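Local coordinates for necrotic enteritis toxin B (PDB 4I0N), which forms pores in target-cell membranes as a Clostridium perfringens toxin, probably by assembling into a ring of subunits like other toxins of the alpha-hemolysin fold, at residues K78-E83 with Y243-N248; E150-R155 with L212-S217. All blocks are in the same frame, centred on the assembly; numbering follows the deposited sequence.

Contact 1: residues K78-E83 with Y243-N248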
loop_
_atom_site.group_PDB
_atom_site.type_symbol
_atom_site.label_atom_id
_atom_site.label_comp_id
_atom_site.label_asym_id
_atom_site.label_seq_id
_atom_site.Cartn_x
_atom_site.Cartn_y
_atom_site.Cartn_z
ATOM N N LYS A 78 -17.193 15.029 -14.594
ATOM C CA LYS A 78 -16.193 14.906 -13.540
ATOM C C LYS A 78 -15.929 13.459 -13.208
ATOM O O LYS A 78 -16.854 12.678 -12.921
ATOM C CB LYS A 78 -16.585 15.664 -12.269
ATOM C CG LYS A 78 -15.520 15.522 -11.153
ATOM C CD LYS A 78 -15.801 16.399 -9.963
ATOM C CE LYS A 78 -16.785 15.734 -9.030
ATOM N NZ LYS A 78 -16.855 16.519 -7.783
ATOM N N MET A 79 -14.650 13.107 -13.251
ATOM C CA MET A 79 -14.190 11.786 -12.847
ATOM C C MET A 79 -13.292 11.932 -11.631
ATOM O O MET A 79 -12.212 12.529 -11.720
ATOM C CB MET A 79 -13.420 11.133 -14.001
ATOM C CG MET A 79 -12.733 9.796 -13.616
ATOM S SD MET A 79 -11.898 9.132 -15.073
ATOM C CE MET A 79 -10.672 8.051 -14.340
ATOM N N LYS A 80 -13.747 11.408 -10.489
ATOM C CA LYS A 80 -12.908 11.333 -9.310
ATOM C C LYS A 80 -12.099 10.037 -9.366
ATOM O O LYS A 80 -12.667 8.960 -9.587
ATOM C CB LYS A 80 -13.761 11.382 -8.033
ATOM C CG LYS A 80 -12.897 11.430 -6.772
ATOM C CD LYS A 80 -13.718 11.493 -5.510
ATOM C CE LYS A 80 -14.423 10.163 -5.186
ATOM N NZ LYS A 80 -13.464 9.095 -4.746
ATOM N N TRP A 81 -10.794 10.119 -9.107
ATOM C CA TRP A 81 -9.914 8.967 -9.305
ATOM C C TRP A 81 -8.766 9.031 -8.287
ATOM O O TRP A 81 -8.479 10.112 -7.770
ATOM C CB TRP A 81 -9.403 8.936 -10.760
ATOM C CG TRP A 81 -8.547 10.110 -11.128
ATOM C CD1 TRP A 81 -8.962 11.382 -11.429
ATOM C CD2 TRP A 81 -7.124 10.122 -11.195
ATOM N NE1 TRP A 81 -7.867 12.182 -11.705
ATOM C CE2 TRP A 81 -6.728 11.437 -11.542
ATOM C CE3 TRP A 81 -6.136 9.143 -10.980
ATOM C CZ2 TRP A 81 -5.383 11.807 -11.696
ATOM C CZ3 TRP A 81 -4.799 9.495 -11.145
ATOM C CH2 TRP A 81 -4.435 10.828 -11.507
ATOM N N PRO A 82 -8.162 7.872 -7.953
ATOM C CA PRO A 82 -7.123 7.862 -6.921
ATOM C C PRO A 82 -5.745 8.166 -7.500
ATOM O O PRO A 82 -5.233 7.419 -8.354
ATOM C CB PRO A 82 -7.192 6.431 -6.380
ATOM C CG PRO A 82 -7.583 5.621 -7.561
ATOM C CD PRO A 82 -8.580 6.506 -8.324
ATOM N N GLU A 83 -5.160 9.275 -7.058
ATOM C CA GLU A 83 -3.872 9.686 -7.590
ATOM C C GLU A 83 -2.734 9.103 -6.764
ATOM O O GLU A 83 -1.670 8.809 -7.316
ATOM C CB GLU A 83 -3.790 11.216 -7.714
ATOM C CG GLU A 83 -2.516 11.727 -8.437
ATOM C CD GLU A 83 -1.307 11.847 -7.517
ATOM O OE1 GLU A 83 -1.481 11.837 -6.271
ATOM O OE2 GLU A 83 -0.173 11.945 -8.049
ATOM N N TYR A 243 -4.198 3.506 6.130
ATOM C CA TYR A 243 -4.398 3.594 4.693
ATOM C C TYR A 243 -5.003 4.951 4.366
ATOM O O TYR A 243 -5.955 5.395 5.012
ATOM C CB TYR A 243 -5.419 2.554 4.263
ATOM C CG TYR A 243 -5.029 1.117 4.318
ATOM C CD1 TYR A 243 -3.706 0.686 4.157
ATOM C CD2 TYR A 243 -6.032 0.152 4.433
ATOM C CE1 TYR A 243 -3.401 -0.687 4.126
ATOM C CE2 TYR A 243 -5.741 -1.198 4.397
ATOM C CZ TYR A 243 -4.445 -1.622 4.261
ATOM O OH TYR A 243 -4.229 -2.987 4.241
ATOM N N GLN A 244 -4.472 5.593 3.335
ATOM C CA GLN A 244 -4.958 6.900 2.913
ATOM C C GLN A 244 -5.026 6.895 1.399
ATOM O O GLN A 244 -4.122 6.389 0.737
ATOM C CB GLN A 244 -3.982 7.943 3.440
ATOM C CG GLN A 244 -4.448 9.355 3.468
ATOM C CD GLN A 244 -3.668 10.134 4.533
ATOM O OE1 GLN A 244 -2.678 9.641 5.086
ATOM N NE2 GLN A 244 -4.114 11.315 4.828
ATOM N N ARG A 245 -6.105 7.435 0.835
ATOM C CA ARG A 245 -6.220 7.477 -0.604
ATOM C C ARG A 245 -6.462 8.926 -1.004
ATOM O O ARG A 245 -7.456 9.511 -0.584
ATOM C CB ARG A 245 -7.371 6.577 -1.075
ATOM C CG ARG A 245 -7.354 6.344 -2.599
ATOM C CD ARG A 245 -8.661 5.764 -3.157
ATOM N NE ARG A 245 -9.771 6.699 -2.946
ATOM C CZ ARG A 245 -10.897 6.390 -2.310
ATOM N NH1 ARG A 245 -11.123 5.139 -1.887
ATOM N NH2 ARG A 245 -11.823 7.328 -2.134
ATOM N N PHE A 246 -5.535 9.504 -1.761
ATOM C CA PHE A 246 -5.640 10.906 -2.183
ATOM C C PHE A 246 -6.260 10.919 -3.556
ATOM O O PHE A 246 -5.681 10.387 -4.510
ATOM C CB PHE A 246 -4.272 11.569 -2.218
ATOM C CG PHE A 246 -3.612 11.645 -0.858
ATOM C CD1 PHE A 246 -3.977 12.650 0.036
ATOM C CD2 PHE A 246 -2.650 10.721 -0.475
ATOM C CE1 PHE A 246 -3.375 12.738 1.308
ATOM C CE2 PHE A 246 -2.045 10.803 0.778
ATOM C CZ PHE A 246 -2.414 11.816 1.670
ATOM N N ASP A 247 -7.418 11.556 -3.645
ATOM C CA ASP A 247 -8.191 11.563 -4.870
ATOM C C ASP A 247 -7.924 12.834 -5.642
ATOM O O ASP A 247 -7.569 13.870 -5.060
ATOM C CB ASP A 247 -9.679 11.424 -4.560
ATOM C CG ASP A 247 -10.045 10.044 -4.014
ATOM O OD1 ASP A 247 -9.422 9.031 -4.407
ATOM O OD2 ASP A 247 -10.968 9.995 -3.186
ATOM N N ASN A 248 -8.055 12.740 -6.965
ATOM C CA ASN A 248 -8.060 13.903 -7.839
ATOM C C ASN A 248 -9.389 13.963 -8.596
ATOM O O ASN A 248 -10.085 12.947 -8.720
ATOM C CB ASN A 248 -6.914 13.815 -8.873
ATOM C CG ASN A 248 -5.530 14.215 -8.308
ATOM O OD1 ASN A 248 -4.605 14.400 -9.095
ATOM N ND2 ASN A 248 -5.381 14.304 -6.971
HETATM O O HOH W 1 -11.238 8.074 -6.276
HETATM O O HOH W 2 -2.688 14.275 -5.555
#
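Asn248 lays its CB over one face of the Trp81 indole, offset toward the rim, with CB 3.4 Å from Trp81 NE1 and the amide turned 79° from the ring. CG of Trp81 stands between its own backbone N and carbonyl carbon (chi1 64°). The two residues form an antiparallel hydrogen-bonded pair: Trp81 N reaches Asn248 O at 2.9 Å, and Asn248 N returns to Trp81 O at 2.8 Å. Next to it Pro82 and Asp247 make a non-hydrogen-bonded pair, after which Glu83 N meets Phe246 O at 2.8 Å. This buried part is close-packed, and Asn263 bonds both to Trp81 NE1 and to Asn248 OD1. Glu83 belongs to it: its CB touches Asn248 CG and its CG touches Asn248 OD1, with carboxylate and amide planes nearly parallel, 10° apart. A water links Glu83 OE1 to Asn248 ND2, while Glu83 OE2 pairs with Lys171.

On the face of Pro82 and Asp247 the contact turns ionic. Arg245 grips the Asp247 carboxylate side-on, NE 2.8 Å from OD1 and NH2 on OD2, each oxygen using its syn lone pair. Lys80, its chain bent near the end, brings NZ to Asp247 OD2 at 3.1 Å from above the carboxylate plane. NZ thereby lies 3.6 Å from Arg245 NH2, a repulsion that Asp247 probably offsets together with Asp67, which pairs with Lys80, and Glu270, which pairs with Arg245. Pro82 CB packs on Arg245 CD at 3.6 Å.

Toward the partly exposed Phe246 the fit is looser: its ring leads away from 78-83. Lys80 too is partly exposed. The whole is an antiparallel strand pairing with a salt-bridge network on one face, within the beta-rich body of an alpha-hemolysin-type toxin.

Contact 2: residues E150-R155 with L212-S217; sequences EQPDFR and LSTLIS
Ser213 OG is held in two bonds: it donates to Pro152 O at 2.6 Å and accepts from Leu215 N at 3.0 Å. The second is an N-cap bond, since Ser213 stands just before the short helix 214-217; the first ties that cap to the turn of 150-155. OG lies anti to its backbone N (chi1 164°), which turns it toward Pro152, and it meets Pro152 O tilted 34° from the carbonyl plane. The CG of the Pro152 ring also packs against this hydroxyl.

Gln151 to Phe154 form a type II beta turn, closed by the bond from Phe154 N to Gln151 O, and the turn presents Pro152 O and the Asp153 carboxylate to the start of the helix. A water bridges Asp153 OD2, at 2.6 Å, to Ser213 N, supplying an acceptor for the backbone N of the cap residue itself.

Beyond the cap the contact is apolar. Leu215 CD2 sits over one face of the Phe154 ring, 3.8 Å from the centroid and 21° off the normal, a CH-pi contact. Its other branch, CD1, goes to Pro152 CD at 3.9 Å and to Glu150 O at 3.5 Å, so the forked end of Leu215 spans from the Phe154 ring to the Pro152 ring and the Glu150 carbonyl. Ile216 CG1 comes to the ring's edge at Phe154 CE2, 4.0 Å away, and Phe172 meets the same ring edge-to-face. At the outer end exposed Glu150 brings OE2 near Thr214 OG1 without a hydrogen bond.

The buried serine hydroxyl thus has both a proton acceptor and a donor, and one atom links the helix start to the turn, with the water as a second bridge; apolar packing of Leu215 on Phe154 and Pro152, and of Ile216 on Phe154, adds contact without directional bonds.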
loop_
_atom_site.group_PDB
_atom_site.type_symbol
_atom_site.label_atom_id
_atom_site.label_comp_id
_atom_site.label_asym_id
_atom_site.label_seq_id
_atom_site.Cartn_x
_atom_site.Cartn_y
_atom_site.Cartn_z
ATOM N N GLU A 150 0.835 -5.849 -7.990
ATOM C CA GLU A 150 0.938 -5.126 -9.246
ATOM C C GLU A 150 0.507 -3.651 -9.089
ATOM O O GLU A 150 -0.363 -3.308 -8.256
ATOM C CB GLU A 150 0.148 -5.833 -10.355
ATOM C CG GLU A 150 -1.346 -5.752 -10.178
ATOM C CD GLU A 150 -2.119 -6.369 -11.324
ATOM O OE1 GLU A 150 -1.535 -6.593 -12.418
ATOM O OE2 GLU A 150 -3.320 -6.629 -11.113
ATOM N N GLN A 151 1.130 -2.780 -9.877
ATOM C CA GLN A 151 0.825 -1.346 -9.810
ATOM C C GLN A 151 0.827 -0.699 -11.210
ATOM O O GLN A 151 1.465 0.329 -11.405
ATOM C CB GLN A 151 1.813 -0.636 -8.867
ATOM C CG GLN A 151 3.281 -0.836 -9.312
ATOM C CD GLN A 151 4.283 -0.050 -8.474
ATOM O OE1 GLN A 151 3.918 0.579 -7.500
ATOM N NE2 GLN A 151 5.562 -0.108 -8.854
ATOM N N PRO A 152 0.097 -1.280 -12.181
ATOM C CA PRO A 152 0.125 -0.681 -13.542
ATOM C C PRO A 152 -0.172 0.820 -13.530
ATOM O O PRO A 152 -1.138 1.254 -12.892
ATOM C CB PRO A 152 -0.971 -1.440 -14.303
ATOM C CG PRO A 152 -1.846 -2.034 -13.200
ATOM C CD PRO A 152 -0.874 -2.385 -12.100
ATOM N N ASP A 153 0.693 1.578 -14.211
ATOM C CA ASP A 153 0.617 3.056 -14.333
ATOM C C ASP A 153 1.011 3.852 -13.095
ATOM O O ASP A 153 0.919 5.088 -13.128
ATOM C CB ASP A 153 -0.778 3.532 -14.787
ATOM C CG ASP A 153 -1.165 3.021 -16.170
ATOM O OD1 ASP A 153 -0.304 2.502 -16.924
ATOM O OD2 ASP A 153 -2.352 3.162 -16.502
ATOM N N PHE A 154 1.445 3.159 -12.028
ATOM C CA PHE A 154 1.832 3.777 -10.767
ATOM C C PHE A 154 3.265 3.391 -10.435
ATOM O O PHE A 154 3.841 2.498 -11.098
ATOM C CB PHE A 154 0.907 3.325 -9.614
ATOM C CG PHE A 154 -0.451 3.969 -9.612
ATOM C CD1 PHE A 154 -0.832 4.794 -8.547
ATOM C CD2 PHE A 154 -1.380 3.684 -10.626
ATOM C CE1 PHE A 154 -2.142 5.375 -8.513
ATOM C CE2 PHE A 154 -2.673 4.240 -10.620
ATOM C CZ PHE A 154 -3.057 5.095 -9.553
ATOM N N ARG A 155 3.850 4.070 -9.444
ATOM C CA ARG A 155 5.144 3.668 -8.876
ATOM C C ARG A 155 5.043 3.617 -7.365
ATOM O O ARG A 155 4.144 4.241 -6.784
ATOM C CB ARG A 155 6.249 4.658 -9.280
ATOM C CG ARG A 155 5.964 6.087 -8.871
ATOM C CD ARG A 155 7.233 6.970 -8.956
ATOM N NE ARG A 155 7.944 6.795 -10.212
ATOM C CZ ARG A 155 7.883 7.635 -11.248
ATOM N NH1 ARG A 155 7.134 8.742 -11.185
ATOM N NH2 ARG A 155 8.571 7.368 -12.361
ATOM N N LEU A 212 -8.364 1.484 -18.282
ATOM C CA LEU A 212 -7.703 2.135 -17.164
ATOM C C LEU A 212 -6.864 1.123 -16.398
ATOM O O LEU A 212 -7.158 -0.073 -16.393
ATOM C CB LEU A 212 -8.749 2.712 -16.203
ATOM C CG LEU A 212 -9.565 3.912 -16.634
ATOM C CD1 LEU A 212 -10.685 4.099 -15.636
ATOM C CD2 LEU A 212 -8.677 5.140 -16.695
ATOM N N SER A 213 -5.847 1.603 -15.702
ATOM C CA SER A 213 -5.161 0.771 -14.736
ATOM C C SER A 213 -6.171 0.191 -13.753
ATOM O O SER A 213 -7.114 0.876 -13.354
ATOM C CB SER A 213 -4.162 1.613 -13.950
ATOM O OG SER A 213 -3.760 0.913 -12.791
ATOM N N THR A 214 -5.965 -1.060 -13.361
ATOM C CA THR A 214 -6.802 -1.677 -12.320
ATOM C C THR A 214 -6.749 -0.921 -10.983
ATOM O O THR A 214 -7.685 -0.997 -10.202
ATOM C CB THR A 214 -6.454 -3.168 -12.093
ATOM O OG1 THR A 214 -5.085 -3.292 -11.684
ATOM C CG2 THR A 214 -6.671 -3.946 -13.349
ATOM N N LEU A 215 -5.670 -0.173 -10.726
ATOM C CA LEU A 215 -5.588 0.666 -9.514
ATOM C C LEU A 215 -6.565 1.850 -9.563
ATOM O O LEU A 215 -6.925 2.429 -8.531
ATOM C CB LEU A 215 -4.151 1.170 -9.298
ATOM C CG LEU A 215 -3.263 0.248 -8.451
ATOM C CD1 LEU A 215 -3.014 -1.141 -9.092
ATOM C CD2 LEU A 215 -1.905 0.955 -8.187
ATOM N N ILE A 216 -7.011 2.183 -10.763
ATOM C CA ILE A 216 -8.031 3.240 -10.926
ATOM C C ILE A 216 -9.443 2.643 -11.040
ATOM O O ILE A 216 -10.395 3.116 -10.399
ATOM C CB ILE A 216 -7.678 4.166 -12.108
ATOM C CG1 ILE A 216 -6.405 4.950 -11.745
ATOM C CG2 ILE A 216 -8.835 5.133 -12.443
ATOM C CD1 ILE A 216 -5.749 5.676 -12.930
ATOM N N SER A 217 -9.591 1.612 -11.855
ATOM C CA SER A 217 -10.918 1.015 -12.038
ATOM C C SER A 217 -11.377 0.223 -10.812
ATOM O O SER A 217 -12.564 0.181 -10.507
ATOM C CB SER A 217 -10.934 0.135 -13.281
ATOM O OG SER A 217 -10.020 -0.937 -13.123
HETATM O O HOH W 3 -4.757 4.212 -16.196
#

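In the fold
The centres of the two contacts lie 12 Å apart, and contact 2 is nested within the loop closed by contact 1: the order along the chain is 78-83, 150-155, 212-217, 243-248. Strand 76-92 runs antiparallel to both 236-255 and 165-172, and 165-172 also pairs with 154-162, so one sheet reaches both contacts. They touch directly, Pro82 O lying 3.4 Å from Phe154 CZ and Met79 CE 3.9 Å from Ile216 CG2. The three-stranded sheet of 113-120, 126-127 and 144-150 precedes contact 2, its last strand running into Glu150, consistent with the folded stem of this toxin family; contact 2 would then sit where the chain returns from that region to the body.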